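CglIIR protein (Corynebacterium glutamicum, PDB 6F1S) forms the C-terminal domain of the H subunit of the restriction endonuclease CglI, a subunit that probably works as an NTP-driven, helicase-like motor of the DEAD-Z1 type. Local coordinates at residues K30-L35 with S149-V154. Sequence-based numbering, arbitrary orientation.
Sequences KNVEAL and SDPIWV
V32 meets S149 and P151 with its two methyl groups. CG2 touches the serine hydroxyl: V32 CG2 to S149 OG is 3.6 Å. CG1 rests against a backbone oxygen, with V32 CG1 to P151 O also 3.6 Å. The same methyl lies beside the proline ring, 4.3 Å from V32 CG1 to P151 CD. With chi1 at 174°, V32 CG1 stands opposite the backbone N and faces P151, while CG2, beside that N, faces S149. No hydrogen bond crosses between the segments.

The polar bonds lie within each segment. S149 OG donates to P151 O at 2.9 Å. The hydroxyl approaches from above the carbonyl plane, 36° out of it, with a C=O...donor angle of 132°. The bond closes over D150 and the cis peptide that precedes P151. In segment 30-35, N31 is the N-cap of helix 32-46. Its OD1 accepts a weak bond from A34 N at 3.4 Å, and N31 O accepts from L35 N.

The contact joins the first turn of helix 32-46 to the residues leading into strand 152-158 of the mixed sheet. Nearby, W153 NE1 forms a hydrogen bond with D36 OD1 of the same helix, and P151 also touches D36.

The two oxygens that V32 touches, S149 OG and P151 O, are hydrogen-bonded to each other. The link is therefore a small van der Waals contact near the surface, without directional bonding between the segments.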
ATOM      1  N   LYS A  30      10.739  -3.408   7.088  1.00 38.91           N
ATOM      2  CA  LYS A  30      11.669  -4.254   7.831  1.00 43.70           C
ATOM      3  C   LYS A  30      12.884  -4.599   6.974  1.00 41.94           C
ATOM      4  O   LYS A  30      14.026  -4.346   7.360  1.00 42.44           O
ATOM      5  CB  LYS A  30      10.974  -5.535   8.301  1.00 47.23           C
ATOM      6  CG  LYS A  30       9.786  -5.303   9.224  1.00 48.12           C
ATOM      7  N   ASN A  31      12.620  -5.171   5.804  1.00 39.68           N
ATOM      8  CA  ASN A  31      13.672  -5.548   4.874  1.00 38.31           C
ATOM      9  C   ASN A  31      13.350  -5.017   3.481  1.00 33.65           C
ATOM     10  O   ASN A  31      12.618  -5.647   2.721  1.00 31.87           O
ATOM     11  CB  ASN A  31      13.849  -7.069   4.850  1.00 40.11           C
ATOM     12  CG  ASN A  31      15.106  -7.506   4.111  1.00 41.03           C
ATOM     13  OD1 ASN A  31      15.696  -6.743   3.344  1.00 40.28           O
ATOM     14  ND2 ASN A  31      15.517  -8.750   4.335  1.00 42.75           N
ATOM     15  N   VAL A  32      13.913  -3.857   3.162  1.00 31.65           N
ATOM     16  CA  VAL A  32      13.593  -3.136   1.937  1.00 30.10           C
ATOM     17  C   VAL A  32      13.881  -3.961   0.687  1.00 30.80           C
ATOM     18  O   VAL A  32      13.011  -4.117  -0.174  1.00 31.54           O
ATOM     19  CB  VAL A  32      14.377  -1.806   1.857  1.00 28.37           C
ATOM     20  CG1 VAL A  32      14.147  -1.129   0.519  1.00 26.68           C
ATOM     21  CG2 VAL A  32      13.973  -0.891   3.001  1.00 28.91           C
ATOM     22  N   GLU A  33      15.092  -4.497   0.597  1.00 30.31           N
ATOM     23  CA  GLU A  33      15.502  -5.244  -0.584  1.00 30.01           C
ATOM     24  C   GLU A  33      14.653  -6.489  -0.800  1.00 29.04           C
ATOM     25  O   GLU A  33      14.334  -6.833  -1.936  1.00 28.98           O
ATOM     26  CB  GLU A  33      16.979  -5.633  -0.488  1.00 31.26           C
ATOM     27  CG  GLU A  33      17.930  -4.520  -0.894  1.00 32.84           C
ATOM     28  N   ALA A  34      14.284  -7.156   0.291  1.00 27.49           N
ATOM     29  CA  ALA A  34      13.519  -8.396   0.199  1.00 26.05           C
ATOM     30  C   ALA A  34      12.095  -8.132  -0.258  1.00 25.19           C
ATOM     31  O   ALA A  34      11.561  -8.858  -1.094  1.00 23.92           O
ATOM     32  CB  ALA A  34      13.515  -9.126   1.537  1.00 25.81           C
ATOM     33  N   LEU A  35      11.477  -7.095   0.296  1.00 22.42           N
ATOM     34  CA  LEU A  35      10.121  -6.750  -0.103  1.00 23.20           C
ATOM     35  C   LEU A  35      10.114  -6.225  -1.538  1.00 23.02           C
ATOM     36  O   LEU A  35       9.284  -6.637  -2.347  1.00 23.47           O
ATOM     37  CB  LEU A  35       9.514  -5.719   0.846  1.00 23.40           C
ATOM     38  CG  LEU A  35       8.085  -5.325   0.463  1.00 23.28           C
ATOM     39  CD1 LEU A  35       7.152  -6.529   0.562  1.00 23.20           C
ATOM     40  CD2 LEU A  35       7.589  -4.167   1.313  1.00 22.39           C
ATOM     41  N   SER A 149      13.112   5.168   3.635  1.00 27.97           N
ATOM     42  CA  SER A 149      14.095   4.480   2.810  1.00 28.14           C
ATOM     43  C   SER A 149      13.967   4.850   1.340  1.00 29.65           C
ATOM     44  O   SER A 149      12.940   5.362   0.892  1.00 30.69           O
ATOM     45  CB  SER A 149      13.973   2.961   2.972  1.00 28.10           C
ATOM     46  OG  SER A 149      12.753   2.480   2.439  1.00 27.48           O
ATOM     47  N   ASP A 150      15.041   4.590   0.605  1.00 31.22           N
ATOM     48  CA  ASP A 150      15.078   4.776  -0.831  1.00 30.78           C
ATOM     49  C   ASP A 150      15.614   3.488  -1.448  1.00 30.25           C
ATOM     50  O   ASP A 150      16.775   3.142  -1.247  1.00 30.13           O
ATOM     51  CB  ASP A 150      15.951   5.979  -1.207  1.00 32.15           C
ATOM     52  CG  ASP A 150      15.965   6.253  -2.705  1.00 33.28           C
ATOM     53  OD1 ASP A 150      14.939   6.017  -3.366  1.00 33.83           O
ATOM     54  OD2 ASP A 150      17.002   6.703  -3.228  1.00 35.39           O
ATOM     55  N   PRO A 151      14.765   2.754  -2.187  1.00 30.09           N
ATOM     56  CA  PRO A 151      13.373   3.091  -2.495  1.00 28.64           C
ATOM     57  C   PRO A 151      12.424   2.784  -1.345  1.00 26.40           C
ATOM     58  O   PRO A 151      12.794   2.071  -0.413  1.00 26.04           O
ATOM     59  CB  PRO A 151      13.063   2.194  -3.689  1.00 29.31           C
ATOM     60  CG  PRO A 151      13.862   0.960  -3.402  1.00 30.97           C
ATOM     61  CD  PRO A 151      15.141   1.441  -2.744  1.00 30.59           C
ATOM     62  N   ILE A 152      11.213   3.324  -1.422  1.00 24.31           N
ATOM     63  CA  ILE A 152      10.170   3.027  -0.451  1.00 21.60           C
ATOM     64  C   ILE A 152       8.945   2.499  -1.194  1.00 19.95           C
ATOM     65  O   ILE A 152       8.749   2.794  -2.375  1.00 19.61           O
ATOM     66  CB  ILE A 152       9.793   4.283   0.386  1.00 25.04           C
ATOM     67  CG1 ILE A 152       8.948   3.909   1.609  1.00 25.53           C
ATOM     68  CG2 ILE A 152       9.062   5.319  -0.470  1.00 24.30           C
ATOM     69  CD1 ILE A 152       9.681   3.123   2.657  1.00 25.16           C
ATOM     70  N   TRP A 153       8.141   1.691  -0.513  1.00 19.87           N
ATOM     71  CA  TRP A 153       6.805   1.354  -0.985  1.00 17.61           C
ATOM     72  C   TRP A 153       5.812   1.965  -0.010  1.00 18.55           C
ATOM     73  O   TRP A 153       5.959   1.803   1.204  1.00 18.79           O
ATOM     74  CB  TRP A 153       6.597  -0.157  -1.073  1.00 15.51           C
ATOM     75  CG  TRP A 153       7.223  -0.824  -2.251  1.00 15.09           C
ATOM     76  CD1 TRP A 153       8.456  -1.402  -2.303  1.00 16.78           C
ATOM     77  CD2 TRP A 153       6.638  -1.014  -3.550  1.00 15.25           C
ATOM     78  NE1 TRP A 153       8.682  -1.930  -3.550  1.00 16.95           N
ATOM     79  CE2 TRP A 153       7.582  -1.707  -4.335  1.00 15.68           C
ATOM     80  CE3 TRP A 153       5.413  -0.657  -4.126  1.00 14.93           C
ATOM     81  CZ2 TRP A 153       7.340  -2.057  -5.664  1.00 13.23           C
ATOM     82  CZ3 TRP A 153       5.174  -1.004  -5.448  1.00 14.51           C
ATOM     83  CH2 TRP A 153       6.134  -1.697  -6.200  1.00 14.63           C
ATOM     84  N   VAL A 154       4.817   2.678  -0.527  1.00 15.73           N
ATOM     85  CA  VAL A 154       3.806   3.287   0.330  1.00 15.12           C
ATOM     86  C   VAL A 154       2.448   2.608   0.127  1.00 14.74           C
ATOM     87  O   VAL A 154       1.946   2.536  -0.993  1.00 17.97           O
ATOM     88  CB  VAL A 154       3.678   4.798   0.062  1.00 14.78           C
ATOM     89  CG1 VAL A 154       2.786   5.442   1.103  1.00 13.53           C
ATOM     90  CG2 VAL A 154       5.053   5.457   0.053  1.00 14.40           C
TER